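Local coordinates for possible adhesin (Caldicellulosiruptor kronotskyensis, PDB 4WA0), which probably mediates attachment of the bacterium to cellulose as a tapirin, this chain being its magnesium-binding C-terminal beta-helix domain, at residues T1-S5 / R74-Y78; L24-S30 / A43-N49; N94-I100 / S113-L119. All blocks are in the same frame, centred on the assembly; numbering follows the deposited sequence. Where two conformers were deposited one is given.

Overall arrangement
The N-terminal residues run along the outside of the beta-helix, and contact 1 joins them to the corner and strand at 74-78, closing a loop of 68 residues. Nested inside that loop, contact 2 pairs strand 24-27 with strand 44-47, closing a coil with 12 residues between its segments. Contact 3 opens only after contact 1 has closed; it repeats the same spacing between 94-100 and 113-119, farther along the same parallel sheet. Contacts 1 and 3 meet where strand 76-79 lies beside strand 99-102, while Arg-74 ties contact 1 to contact 2, by backbone to Ile-47 and by side chain to Asn-28 and Asp-48. Contacts 2 and 3 do not touch, their nearest atoms lying about 6 Å apart.

Contact 1 of 3, residues T1-S5 / R74-Y78; sequences TSVPS and RNIIY
Segment 1-5 is irregular and mostly extended from Ser-2 to Pro-4, and it crosses outside the corner at which 74-78 passes from one face of the beta-helix to the next; the two share no strand pairing and bury 164 Å² in all. The corner begins at Arg-74 (phi/psi -76/-25°), whose side chain leaves Thr-1 to Ser-5 alone and reaches Asp-48 in a salt bridge and Asn-28 in a hydrogen bond. Asn-75 follows at -122/-100°, its CA 5.9 Å from the CA of Thr-1. Its CA-to-CB bond points toward 1-5, and with chi1 t and chi2 41° the ND2 of Asn-75 gives a weak hydrogen bond to Thr-1 O (3.0 Å, 145°). Asn-75 ND2 also bonds Asn-49 OD1 and lies 3.9 Å from Val-3 CG2. Ile-76 lies in the strand that follows the corner; in the mt rotamer its CD1 lies 3.7 Å from Val-3 CG2 (chi1 t) and 3.9 Å from Thr-1 O. Ile-77 and Tyr-78 continue the strand, Tyr-78 packing on helix 217-224, whose Glu-218 also touches Thr-1 and Ile-76. Thr-1 is poorly ordered, although its OG1 bonds Lys-98 NZ. One weak amide bond and one buried apolar touch imply light docking of the N terminus, with the main polar bond of Asn-75 made to the preceding coil.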
ATOM      1  N   THR A   1       3.348  13.305  -8.851  1.00 70.02           N
ATOM      2  CA  THR A   1       1.847  13.179  -8.681  1.00 68.95           C
ATOM      3  C   THR A   1       1.202  12.159  -9.682  1.00 62.71           C
ATOM      4  O   THR A   1       0.135  11.600  -9.398  1.00 49.72           O
ATOM      5  CB  THR A   1       1.139  14.583  -8.664  1.00 72.89           C
ATOM      6  OG1 THR A   1       1.535  15.310  -7.496  1.00 78.06           O
ATOM      7  CG2 THR A   1      -0.365  14.483  -8.607  1.00 69.67           C
ATOM      8  N   SER A   2       1.870  11.880 -10.805  1.00 66.32           N
ATOM      9  CA  SER A   2       1.410  10.862 -11.770  1.00 63.98           C
ATOM     10  C   SER A   2       1.399   9.433 -11.205  1.00 59.06           C
ATOM     11  O   SER A   2       2.386   8.967 -10.607  1.00 59.48           O
ATOM     12  CB  SER A   2       2.311  10.874 -13.012  1.00 69.09           C
ATOM     13  OG  SER A   2       1.610  10.377 -14.126  1.00 65.31           O
ATOM     14  N   VAL A   3       0.294   8.725 -11.433  1.00 52.64           N
ATOM     15  CA  VAL A   3       0.157   7.315 -10.994  1.00 45.96           C
ATOM     16  C   VAL A   3       0.241   6.388 -12.206  1.00 47.16           C
ATOM     17  O   VAL A   3      -0.586   6.508 -13.106  1.00 39.90           O
ATOM     18  CB  VAL A   3      -1.213   7.087 -10.323  1.00 43.48           C
ATOM     19  CG1 VAL A   3      -1.458   5.608 -10.041  1.00 43.74           C
ATOM     20  CG2 VAL A   3      -1.309   7.931  -9.053  1.00 48.16           C
ATOM     21  N   PRO A   4       1.196   5.444 -12.216  1.00 43.89           N
ATOM     22  CA  PRO A   4       1.426   4.543 -13.347  1.00 45.61           C
ATOM     23  C   PRO A   4       0.233   3.647 -13.771  1.00 41.48           C
ATOM     24  O   PRO A   4      -0.438   3.070 -12.959  1.00 45.21           O
ATOM     25  CB  PRO A   4       2.611   3.683 -12.869  1.00 46.88           C
ATOM     26  CG  PRO A   4       2.509   3.680 -11.376  1.00 46.31           C
ATOM     27  CD  PRO A   4       1.991   5.050 -11.032  1.00 49.67           C
ATOM     28  N   SER A   5       0.030   3.534 -15.062  1.00 43.59           N
ATOM     29  CA  SER A   5      -1.159   2.908 -15.650  1.00 48.73           C
ATOM     30  C   SER A   5      -0.993   1.393 -15.898  1.00 42.08           C
ATOM     31  O   SER A   5      -1.984   0.667 -16.053  1.00 54.26           O
ATOM     32  CB  SER A   5      -1.427   3.586 -17.013  1.00 53.78           C
ATOM     33  OG  SER A   5      -0.312   3.391 -17.903  1.00 60.01           O
ATOM     34  N   ARG A  74       5.590   7.910  -1.500  1.00 12.68           N
ATOM     35  CA  ARG A  74       6.102   9.172  -2.007  1.00 14.75           C
ATOM     36  C   ARG A  74       5.044   9.999  -2.682  1.00 13.94           C
ATOM     37  O   ARG A  74       5.213  11.231  -2.802  1.00 13.39           O
ATOM     38  CB  ARG A  74       7.268   8.949  -2.973  1.00 17.56           C
ATOM     39  CG  ARG A  74       8.480   8.264  -2.370  1.00 21.61           C
ATOM     40  CD  ARG A  74       9.445   8.001  -3.524  1.00 25.47           C
ATOM     41  NE  ARG A  74      10.530   7.170  -3.097  1.00 32.39           N
ATOM     42  CZ  ARG A  74      10.872   5.990  -3.612  1.00 32.22           C
ATOM     43  NH1 ARG A  74      10.284   5.482  -4.670  1.00 28.58           N
ATOM     44  NH2 ARG A  74      11.954   5.393  -3.115  1.00 34.46           N
ATOM     45  N   ASN A  75       4.017   9.369  -3.189  1.00 13.31           N
ATOM     46  CA  ASN A  75       2.954  10.026  -3.866  1.00 13.81           C
ATOM     47  C   ASN A  75       1.623   9.699  -3.156  1.00 14.37           C
ATOM     48  O   ASN A  75       1.352  10.284  -2.127  1.00 14.05           O
ATOM     49  CB  ASN A  75       2.997   9.759  -5.395  1.00 14.63           C
ATOM     50  CG  ASN A  75       2.005  10.598  -6.099  1.00 17.96           C
ATOM     51  OD1 ASN A  75       1.863  11.780  -5.748  1.00 20.63           O
ATOM     52  ND2 ASN A  75       1.301  10.052  -7.065  1.00 17.95           N
ATOM     53  N   ILE A  76       0.832   8.760  -3.665  0.57 12.70           N
ATOM     54  CA  ILE A  76      -0.546   8.599  -3.249  0.57 13.53           C
ATOM     55  C   ILE A  76      -0.840   7.265  -2.548  0.57 12.73           C
ATOM     56  O   ILE A  76      -0.409   6.239  -3.001  0.57 12.04           O
ATOM     57  CB  ILE A  76      -1.497   8.748  -4.466  0.57 14.13           C
ATOM     58  CG1 ILE A  76      -1.447  10.194  -5.009  0.57 14.96           C
ATOM     59  CG2 ILE A  76      -2.909   8.284  -4.122  0.57 14.10           C
ATOM     60  CD1 ILE A  76      -2.058  10.440  -6.380  0.57 15.51           C
ATOM     61  N   ILE A  77      -1.559   7.323  -1.431  1.00 12.22           N
ATOM     62  CA  ILE A  77      -2.278   6.180  -0.853  1.00 11.60           C
ATOM     63  C   ILE A  77      -3.755   6.416  -1.293  1.00 12.75           C
ATOM     64  O   ILE A  77      -4.376   7.429  -0.890  1.00 13.26           O
ATOM     65  CB  ILE A  77      -2.154   6.130   0.691  1.00 11.17           C
ATOM     66  CG1 ILE A  77      -0.677   5.917   1.117  1.00 11.57           C
ATOM     67  CG2 ILE A  77      -3.010   4.999   1.264  1.00 12.37           C
ATOM     68  CD1 ILE A  77      -0.444   5.758   2.560  1.00 11.19           C
ATOM     69  N   TYR A  78      -4.321   5.443  -1.973  1.00 12.04           N
ATOM     70  CA  TYR A  78      -5.698   5.510  -2.380  1.00 11.56           C
ATOM     71  C   TYR A  78      -6.434   4.364  -1.805  1.00 11.23           C
ATOM     72  O   TYR A  78      -6.044   3.251  -2.004  1.00 10.82           O
ATOM     73  CB  TYR A  78      -5.801   5.544  -3.894  1.00 12.96           C
ATOM     74  CG  TYR A  78      -7.214   5.491  -4.459  1.00 13.06           C
ATOM     75  CD1 TYR A  78      -7.943   4.333  -4.455  1.00 14.87           C
ATOM     76  CD2 TYR A  78      -7.778   6.595  -5.080  1.00 15.36           C
ATOM     77  CE1 TYR A  78      -9.230   4.249  -5.037  1.00 15.84           C
ATOM     78  CE2 TYR A  78      -9.073   6.537  -5.611  1.00 15.21           C
ATOM     79  CZ  TYR A  78      -9.790   5.373  -5.551  1.00 17.02           C
ATOM     80  OH  TYR A  78     -11.034   5.207  -6.106  1.00 19.72           O
TER

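Contact 2 of 3, residues L24-S30 / A43-N49; sequences LTVENGS and AVFNIDN
Parallel backbone hydrogen bonds dominate: Val-44 N to Leu-24 O (2.9 Å), Val-26 N to Val-44 O (2.9 Å), Asn-46 N to Val-26 O (2.8 Å) and Asn-28 N to Asn-46 O (2.8 Å). Strands 24-27 and 44-47 run 4.7 Å apart at 14°, pairing Thr-25/Val-44, Val-26/Phe-45 and Glu-27/Asn-46. On the outer face Asn-46 ND2 donates to Glu-27 OE1 (3.1 Å). Past the strand, Asn-28 and Gly-29 take positive phi (70° and 69°), and Gly-29 O accepts from Asp-48 N (2.9 Å). Ser-30 OG receives Asn-49 ND2 (3.2 Å), while Asn-49 OD1 serves Asn-75. Two waters link Asp-48 OD2 to Gly-29 N and to Ser-30 OG, while Asp-48 OD1 forms a salt bridge with Arg-74 NH1. Inside, Phe-45 (chi1 m) places CE1 3.7 Å from Leu-24 CD2, at the ring edge, and 3.8 Å from Val-26 CG2; Val-26 CG1 meets Ile-47 CG2 at 3.7 Å. In-register coils, with corresponding side chains on the same face from turn to turn, are the signature of a parallel beta-helix.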
ATOM      1  N   LEU A  24       7.248  -8.140   5.233  1.00 10.67           N
ATOM      2  CA  LEU A  24       7.414  -7.804   3.833  1.00 10.31           C
ATOM      3  C   LEU A  24       8.113  -6.468   3.759  1.00 10.70           C
ATOM      4  O   LEU A  24       7.607  -5.481   4.334  1.00 10.70           O
ATOM      5  CB  LEU A  24       6.034  -7.725   3.145  1.00 10.52           C
ATOM      6  CG  LEU A  24       6.002  -7.191   1.691  1.00  9.75           C
ATOM      7  CD1 LEU A  24       6.781  -8.098   0.747  1.00  9.83           C
ATOM      8  CD2 LEU A  24       4.617  -7.025   1.093  1.00 11.07           C
ATOM      9  N   THR A  25       9.232  -6.401   3.003  1.00  9.37           N
ATOM     10  CA  THR A  25       9.962  -5.178   2.766  1.00  9.29           C
ATOM     11  C   THR A  25       9.912  -4.878   1.275  1.00  9.82           C
ATOM     12  O   THR A  25      10.202  -5.776   0.437  1.00 12.13           O
ATOM     13  CB  THR A  25      11.436  -5.271   3.204  1.00  9.17           C
ATOM     14  OG1 THR A  25      11.549  -5.686   4.558  1.00 10.73           O
ATOM     15  CG2 THR A  25      12.162  -3.956   2.988  1.00 10.06           C
ATOM     16  N   VAL A  26       9.446  -3.694   0.922  1.00 10.01           N
ATOM     17  CA  VAL A  26       9.317  -3.329  -0.518  1.00 10.47           C
ATOM     18  C   VAL A  26      10.000  -1.992  -0.720  1.00 11.84           C
ATOM     19  O   VAL A  26       9.674  -1.001  -0.036  1.00 11.23           O
ATOM     20  CB  VAL A  26       7.878  -3.206  -1.010  1.00  9.33           C
ATOM     21  CG1 VAL A  26       7.850  -2.864  -2.520  1.00  9.74           C
ATOM     22  CG2 VAL A  26       7.061  -4.457  -0.782  1.00 10.48           C
ATOM     23  N   GLU A  27      10.914  -1.969  -1.703  1.00 12.31           N
ATOM     24  CA  GLU A  27      11.651  -0.777  -2.049  1.00 13.74           C
ATOM     25  C   GLU A  27      11.409  -0.448  -3.474  1.00 13.81           C
ATOM     26  O   GLU A  27      11.769  -1.275  -4.363  1.00 12.23           O
ATOM     27  CB  GLU A  27      13.160  -1.041  -1.789  1.00 15.03           C
ATOM     28  CG  GLU A  27      14.127   0.013  -2.304  1.00 18.47           C
ATOM     29  CD  GLU A  27      14.149   1.302  -1.531  1.00 24.27           C
ATOM     30  OE1 GLU A  27      13.543   1.423  -0.478  1.00 27.82           O
ATOM     31  OE2 GLU A  27      14.819   2.237  -1.986  1.00 30.60           O
ATOM     32  N   ASN A  28      10.893   0.762  -3.717  1.00 12.75           N
ATOM     33  CA  ASN A  28      10.573   1.281  -5.013  1.00 14.37           C
ATOM     34  C   ASN A  28       9.384   0.631  -5.708  1.00 13.69           C
ATOM     35  O   ASN A  28       8.794  -0.331  -5.233  1.00 11.92           O
ATOM     36  CB  ASN A  28      11.808   1.292  -5.939  1.00 14.58           C
ATOM     37  CG  ASN A  28      12.865   2.298  -5.457  1.00 17.54           C
ATOM     38  OD1 ASN A  28      12.529   3.349  -4.890  1.00 17.80           O
ATOM     39  ND2 ASN A  28      14.117   1.957  -5.617  1.00 17.76           N
ATOM     40  N   GLY A  29       8.995   1.217  -6.832  1.00 13.50           N
ATOM     41  CA  GLY A  29       7.749   0.863  -7.481  1.00 13.75           C
ATOM     42  C   GLY A  29       6.498   1.280  -6.746  1.00 12.88           C
ATOM     43  O   GLY A  29       6.562   1.988  -5.777  1.00 13.89           O
ATOM     44  N   SER A  30       5.400   0.693  -7.145  1.00 13.34           N
ATOM     45  CA  SER A  30       4.081   0.926  -6.516  1.00 12.56           C
ATOM     46  C   SER A  30       3.435  -0.404  -6.145  1.00 12.47           C
ATOM     47  O   SER A  30       3.858  -1.487  -6.612  1.00 12.55           O
ATOM     48  CB  SER A  30       3.228   1.694  -7.474  1.00 14.05           C
ATOM     49  OG  SER A  30       3.726   3.023  -7.581  1.00 15.60           O
ATOM     50  N   ALA A  43       5.195  -4.773   7.834  1.00 11.03           N
ATOM     51  CA  ALA A  43       5.380  -4.167   6.494  1.00  9.77           C
ATOM     52  C   ALA A  43       6.308  -2.975   6.610  1.00  9.66           C
ATOM     53  O   ALA A  43       6.019  -2.041   7.318  1.00  9.15           O
ATOM     54  CB  ALA A  43       4.059  -3.771   5.890  1.00  9.80           C
ATOM     55  N   VAL A  44       7.345  -2.981   5.786  1.00  8.79           N
ATOM     56  CA  VAL A  44       8.242  -1.842   5.642  1.00  9.54           C
ATOM     57  C   VAL A  44       8.341  -1.490   4.158  1.00  9.72           C
ATOM     58  O   VAL A  44       8.910  -2.227   3.376  1.00  9.47           O
ATOM     59  CB  VAL A  44       9.637  -2.096   6.231  1.00  8.78           C
ATOM     60  CG1 VAL A  44      10.472  -0.848   6.012  1.00  9.69           C
ATOM     61  CG2 VAL A  44       9.591  -2.377   7.691  1.00  8.57           C
ATOM     62  N   PHE A  45       7.687  -0.391   3.768  1.00  9.99           N
ATOM     63  CA  PHE A  45       7.615   0.010   2.369  1.00 10.32           C
ATOM     64  C   PHE A  45       8.292   1.369   2.196  1.00 10.92           C
ATOM     65  O   PHE A  45       8.107   2.325   3.017  1.00 10.68           O
ATOM     66  CB  PHE A  45       6.152   0.162   1.933  1.00 10.97           C
ATOM     67  CG  PHE A  45       5.281  -1.073   1.965  1.00 10.35           C
ATOM     68  CD1 PHE A  45       5.761  -2.374   2.135  1.00 11.13           C
ATOM     69  CD2 PHE A  45       3.903  -0.911   1.778  1.00 11.86           C
ATOM     70  CE1 PHE A  45       4.909  -3.450   2.148  1.00 11.78           C
ATOM     71  CE2 PHE A  45       3.064  -1.997   1.777  1.00 11.06           C
ATOM     72  CZ  PHE A  45       3.561  -3.263   1.939  1.00 12.34           C
ATOM     73  N   ASN A  46       8.954   1.520   1.063  1.00 10.88           N
ATOM     74  CA  ASN A  46       9.364   2.827   0.567  1.00 11.72           C
ATOM     75  C   ASN A  46       8.986   2.819  -0.917  1.00 11.37           C
ATOM     76  O   ASN A  46       9.797   2.367  -1.756  1.00 11.25           O
ATOM     77  CB  ASN A  46      10.837   3.023   0.761  1.00 14.59           C
ATOM     78  CG  ASN A  46      11.337   4.356   0.214  1.00 18.73           C
ATOM     79  OD1 ASN A  46      10.659   5.398   0.339  1.00 23.92           O
ATOM     80  ND2 ASN A  46      12.562   4.360  -0.318  1.00 22.70           N
ATOM     81  N   ILE A  47       7.748   3.246  -1.225  1.00 10.01           N
ATOM     82  CA  ILE A  47       7.159   3.123  -2.532  1.00 10.80           C
ATOM     83  C   ILE A  47       6.540   4.382  -3.023  1.00 11.62           C
ATOM     84  O   ILE A  47       6.407   5.372  -2.291  1.00 11.74           O
ATOM     85  CB  ILE A  47       6.099   1.969  -2.551  1.00 10.49           C
ATOM     86  CG1 ILE A  47       4.951   2.269  -1.578  1.00 10.59           C
ATOM     87  CG2 ILE A  47       6.809   0.643  -2.308  1.00 12.86           C
ATOM     88  CD1 ILE A  47       3.918   1.184  -1.458  1.00 10.25           C
ATOM     89  N   ASP A  48       6.179   4.400  -4.302  1.00 12.93           N
ATOM     90  CA  ASP A  48       5.600   5.593  -4.867  1.00 13.09           C
ATOM     91  C   ASP A  48       4.119   5.699  -4.630  1.00 13.24           C
ATOM     92  O   ASP A  48       3.643   6.770  -4.267  1.00 13.60           O
ATOM     93  CB  ASP A  48       5.794   5.624  -6.381  1.00 13.31           C
ATOM     94  CG  ASP A  48       7.269   5.744  -6.803  1.00 16.98           C
ATOM     95  OD1 ASP A  48       8.010   6.535  -6.218  1.00 20.12           O
ATOM     96  OD2 ASP A  48       7.718   5.087  -7.777  1.00 21.47           O
ATOM     97  N   ASN A  49       3.363   4.639  -4.849  1.00 11.97           N
ATOM     98  CA  ASN A  49       1.935   4.737  -4.640  1.00 11.85           C
ATOM     99  C   ASN A  49       1.476   3.413  -3.989  1.00 11.20           C
ATOM    100  O   ASN A  49       2.075   2.367  -4.294  1.00 11.19           O
ATOM    101  CB  ASN A  49       1.232   4.858  -5.947  1.00 11.97           C
ATOM    102  CG  ASN A  49       1.619   6.103  -6.727  1.00 13.43           C
ATOM    103  OD1 ASN A  49       1.151   7.215  -6.433  1.00 13.06           O
ATOM    104  ND2 ASN A  49       2.498   5.928  -7.696  1.00 15.37           N
TER
HETATM  105  O   HOH W   1      10.102   3.723  -7.627  1.00 20.47           O
HETATM  106  O   HOH W   2       5.791   3.484  -9.264  1.00 19.34           O

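Contact 3 of 3, residues N94-I100 / S113-L119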
ATOM      1  N   ASN A  94       3.531   3.182  11.447  1.00 10.27           N
ATOM      2  CA  ASN A  94       3.933   4.505  11.006  1.00 10.56           C
ATOM      3  C   ASN A  94       3.701   4.662   9.507  1.00 10.65           C
ATOM      4  O   ASN A  94       4.073   3.755   8.744  1.00 10.60           O
ATOM      5  CB  ASN A  94       5.380   4.679  11.268  1.00 11.93           C
ATOM      6  CG  ASN A  94       5.678   4.442  12.747  1.00 15.18           C
ATOM      7  OD1 ASN A  94       5.108   5.103  13.585  1.00 14.74           O
ATOM      8  ND2 ASN A  94       6.507   3.453  13.051  1.00 17.38           N
ATOM      9  N   ILE A  95       3.068   5.738   9.109  1.00  9.88           N
ATOM     10  CA  ILE A  95       2.679   5.934   7.702  1.00 11.05           C
ATOM     11  C   ILE A  95       3.061   7.337   7.365  1.00 12.56           C
ATOM     12  O   ILE A  95       2.597   8.246   8.029  1.00 13.62           O
ATOM     13  CB  ILE A  95       1.209   5.733   7.402  1.00 11.44           C
ATOM     14  CG1 ILE A  95       0.699   4.366   7.899  1.00 11.76           C
ATOM     15  CG2 ILE A  95       0.972   5.874   5.942  1.00 12.37           C
ATOM     16  CD1 ILE A  95      -0.736   4.072   7.599  1.00 12.72           C
ATOM     17  N   ASP A  96       3.829   7.537   6.309  0.65 12.10           N
ATOM     18  CA  ASP A  96       4.221   8.870   5.886  0.65 13.72           C
ATOM     19  C   ASP A  96       3.972   8.954   4.395  0.65 12.91           C
ATOM     20  O   ASP A  96       4.701   8.251   3.645  0.65 12.06           O
ATOM     21  CB  ASP A  96       5.699   9.054   6.225  0.65 16.18           C
ATOM     22  CG  ASP A  96       6.184  10.444   5.981  0.65 20.26           C
ATOM     23  OD1 ASP A  96       5.871  10.974   4.902  0.65 21.38           O
ATOM     24  OD2 ASP A  96       6.966  10.981   6.839  0.65 22.96           O
ATOM     25  N   ALA A  97       2.910   9.685   3.984  1.00 13.04           N
ATOM     26  CA  ALA A  97       2.452   9.805   2.605  1.00 12.15           C
ATOM     27  C   ALA A  97       2.309  11.233   2.179  1.00 12.96           C
ATOM     28  O   ALA A  97       1.914  12.074   2.965  1.00 12.39           O
ATOM     29  CB  ALA A  97       1.128   9.075   2.341  1.00 13.55           C
ATOM     30  N   LYS A  98       2.566  11.530   0.906  1.00 11.83           N
ATOM     31  CA  LYS A  98       2.287  12.864   0.424  1.00 14.07           C
ATOM     32  C   LYS A  98       0.764  13.062   0.376  1.00 14.04           C
ATOM     33  O   LYS A  98       0.267  14.056   0.871  1.00 17.73           O
ATOM     34  CB  LYS A  98       2.916  13.098  -0.967  1.00 15.81           C
ATOM     35  CG  LYS A  98       2.671  14.461  -1.560  1.00 22.40           C
ATOM     36  CD  LYS A  98       3.506  14.590  -2.824  1.00 27.23           C
ATOM     37  CE  LYS A  98       3.005  15.710  -3.700  1.00 39.04           C
ATOM     38  NZ  LYS A  98       1.627  15.482  -4.222  1.00 47.49           N
ATOM     39  N   THR A  99       0.038  12.160  -0.248  1.00 14.30           N
ATOM     40  CA  THR A  99      -1.420  12.406  -0.517  1.00 13.97           C
ATOM     41  C   THR A  99      -2.114  11.142  -0.058  1.00 14.30           C
ATOM     42  O   THR A  99      -1.634  10.071  -0.345  1.00 14.84           O
ATOM     43  CB  THR A  99      -1.720  12.636  -1.958  1.00 15.98           C
ATOM     44  OG1 THR A  99      -1.038  13.813  -2.463  1.00 19.04           O
ATOM     45  CG2 THR A  99      -3.237  12.750  -2.230  1.00 17.22           C
ATOM     46  N   ILE A 100      -3.142  11.251   0.778  1.00 12.61           N
ATOM     47  CA  ILE A 100      -3.970  10.062   1.109  1.00 12.51           C
ATOM     48  C   ILE A 100      -5.422  10.401   0.790  1.00 13.80           C
ATOM     49  O   ILE A 100      -5.885  11.503   1.148  1.00 13.57           O
ATOM     50  CB  ILE A 100      -3.770   9.582   2.565  1.00 13.50           C
ATOM     51  CG1 ILE A 100      -4.635   8.350   2.883  1.00 15.05           C
ATOM     52  CG2 ILE A 100      -4.006  10.681   3.639  1.00 14.49           C
ATOM     53  CD1 ILE A 100      -4.214   7.568   4.069  1.00 16.07           C
ATOM     54  N   SER A 113       2.990   7.025  14.177  1.00 11.66           N
ATOM     55  CA  SER A 113       3.096   8.363  13.642  1.00 11.95           C
ATOM     56  C   SER A 113       2.575   8.340  12.166  1.00 11.60           C
ATOM     57  O   SER A 113       3.168   7.628  11.296  1.00 11.33           O
ATOM     58  CB  SER A 113       4.527   8.840  13.707  1.00 14.41           C
ATOM     59  OG  SER A 113       4.654  10.142  13.147  1.00 19.98           O
ATOM     60  N   TYR A 114       1.473   9.035  11.978  1.00 10.25           N
ATOM     61  CA  TYR A 114       0.805   9.113  10.688  1.00 11.20           C
ATOM     62  C   TYR A 114       0.982  10.521  10.177  1.00 12.68           C
ATOM     63  O   TYR A 114       0.350  11.468  10.708  1.00 12.95           O
ATOM     64  CB  TYR A 114      -0.648   8.691  10.836  1.00 10.94           C
ATOM     65  CG  TYR A 114      -0.935   7.344  11.462  1.00  9.64           C
ATOM     66  CD1 TYR A 114      -0.969   7.169  12.858  1.00 10.37           C
ATOM     67  CD2 TYR A 114      -1.213   6.238  10.680  1.00 10.51           C
ATOM     68  CE1 TYR A 114      -1.235   5.923  13.394  1.00  9.56           C
ATOM     69  CE2 TYR A 114      -1.521   5.028  11.236  1.00  9.99           C
ATOM     70  CZ  TYR A 114      -1.511   4.861  12.576  1.00  9.67           C
ATOM     71  OH  TYR A 114      -1.791   3.614  13.082  1.00 10.43           O
ATOM     72  N   LYS A 115       1.794  10.704   9.118  1.00 12.02           N
ATOM     73  CA  LYS A 115       2.149  12.029   8.632  1.00 11.90           C
ATOM     74  C   LYS A 115       1.744  12.155   7.163  1.00 11.58           C
ATOM     75  O   LYS A 115       2.110  11.317   6.352  1.00 12.02           O
ATOM     76  CB  LYS A 115       3.666  12.288   8.732  1.00 14.14           C
ATOM     77  CG  LYS A 115       4.176  12.173  10.149  1.00 18.38           C
ATOM     78  CD  LYS A 115       5.654  12.637  10.164  1.00 23.80           C
ATOM     79  CE  LYS A 115       6.295  12.541  11.540  1.00 30.27           C
ATOM     80  NZ  LYS A 115       6.876  11.165  11.611  1.00 35.29           N
ATOM     81  N   PHE A 116       0.876  13.118   6.887  1.00 10.93           N
ATOM     82  CA  PHE A 116       0.313  13.343   5.564  1.00 11.45           C
ATOM     83  C   PHE A 116       0.568  14.779   5.164  1.00 12.29           C
ATOM     84  O   PHE A 116       0.333  15.684   5.944  1.00 13.18           O
ATOM     85  CB  PHE A 116      -1.160  13.025   5.561  1.00 12.56           C
ATOM     86  CG  PHE A 116      -1.461  11.590   6.020  1.00 12.75           C
ATOM     87  CD1 PHE A 116      -0.889  10.521   5.356  1.00 13.31           C
ATOM     88  CD2 PHE A 116      -2.295  11.314   7.112  1.00 12.97           C
ATOM     89  CE1 PHE A 116      -1.113   9.222   5.796  1.00 14.11           C
ATOM     90  CE2 PHE A 116      -2.564  10.029   7.520  1.00 14.17           C
ATOM     91  CZ  PHE A 116      -1.959   8.976   6.869  1.00 13.94           C
ATOM     92  N   VAL A 117       0.958  15.004   3.928  1.00 11.49           N
ATOM     93  CA  VAL A 117       0.938  16.356   3.385  1.00 11.98           C
ATOM     94  C   VAL A 117      -0.477  16.796   3.094  1.00 12.25           C
ATOM     95  O   VAL A 117      -0.888  17.879   3.590  1.00 12.68           O
ATOM     96  CB  VAL A 117       1.882  16.503   2.177  1.00 13.22           C
ATOM     97  CG1 VAL A 117       1.780  17.898   1.589  1.00 12.83           C
ATOM     98  CG2 VAL A 117       3.299  16.120   2.513  1.00 13.25           C
ATOM     99  N   GLN A 118      -1.251  16.004   2.338  1.00 13.34           N
ATOM    100  CA  GLN A 118      -2.645  16.304   2.081  1.00 13.46           C
ATOM    101  C   GLN A 118      -3.461  15.065   2.285  1.00 14.32           C
ATOM    102  O   GLN A 118      -3.073  13.966   1.884  1.00 14.84           O
ATOM    103  CB  GLN A 118      -2.899  16.974   0.754  1.00 19.22           C
ATOM    104  CG  GLN A 118      -2.287  16.341  -0.408  1.00 22.01           C
ATOM    105  CD  GLN A 118      -2.525  17.079  -1.720  1.00 24.73           C
ATOM    106  OE1 GLN A 118      -2.923  18.257  -1.778  1.00 26.40           O
ATOM    107  NE2 GLN A 118      -2.223  16.385  -2.805  1.00 24.56           N
ATOM    108  N   LEU A 119      -4.544  15.251   3.006  0.67 12.28           N
ATOM    109  CA  LEU A 119      -5.514  14.205   3.336  0.67 11.22           C
ATOM    110  C   LEU A 119      -6.885  14.580   2.794  0.67 12.80           C
ATOM    111  O   LEU A 119      -7.403  15.705   2.989  0.67 11.26           O
ATOM    112  CB  LEU A 119      -5.572  14.078   4.867  0.67 11.75           C
ATOM    113  CG  LEU A 119      -6.473  12.990   5.432  0.67 11.10           C
ATOM    114  CD1 LEU A 119      -5.922  12.473   6.723  0.67 11.22           C
ATOM    115  CD2 LEU A 119      -7.919  13.447   5.593  0.67 11.21           C
TER
HETATM  116  O   HOH W   3       8.818  10.284   9.164  0.80 42.30           O
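The ring of Phe-116 is the main bump, and the hollow it fills is lined by three side chains of 94-100. CG2 of Ile-100 sits over one face, 3.6 Å from the ring centroid and 16° off its normal, a CH-pi contact; Ala-97 CB meets the ring edge at CD1 (3.9 Å), and Ile-95 CG2 approaches CE1 obliquely (3.9 Å). Because the chain turns a corner at Lys-98, Ile-100 comes from the next face of the coil and closes this hollow from a different direction than Ile-95 and Ala-97. Two smaller fits flank it: Ile-95 CD1 touches the edge of the Tyr-114 ring at CD2 (3.8 Å), and Ile-100 CG2 lies 3.8 Å from Leu-119 CG. The backbones supply an even frame, strands 94-97 and 113-116 running 4.7 Å apart at 7°, with bonds such as Lys-115 N to Ile-95 O (2.8 Å) and Ala-97 N to Lys-115 O (3.0 Å). At the start, Asn-94 OD1 accepts from Ser-113 N (2.9 Å). Pairing survives the corner, where Gln-118 N reaches Lys-98 O and Ile-100 N reaches Gln-118 O (each 2.9 Å). There Gln-118, chi1 p, extends NE2 to Thr-99 OG1 (2.9 Å). On the outer face Lys-115 NZ bonds Ser-113 OG (2.9 Å) and shares a water with Asp-96 OD2. In their sheet the two strands lie between 69-73, whose Ile-71 shares backbone bonds with Asn-94 and Asp-96, and 132-136, whose Met-134 touches Phe-116 and Leu-119; Ile-77 of strand 76-79 packs against Ile-95, Ala-97 and Ile-100, and strand 106-108 adds Met-106 against Ile-100 and Leu-119.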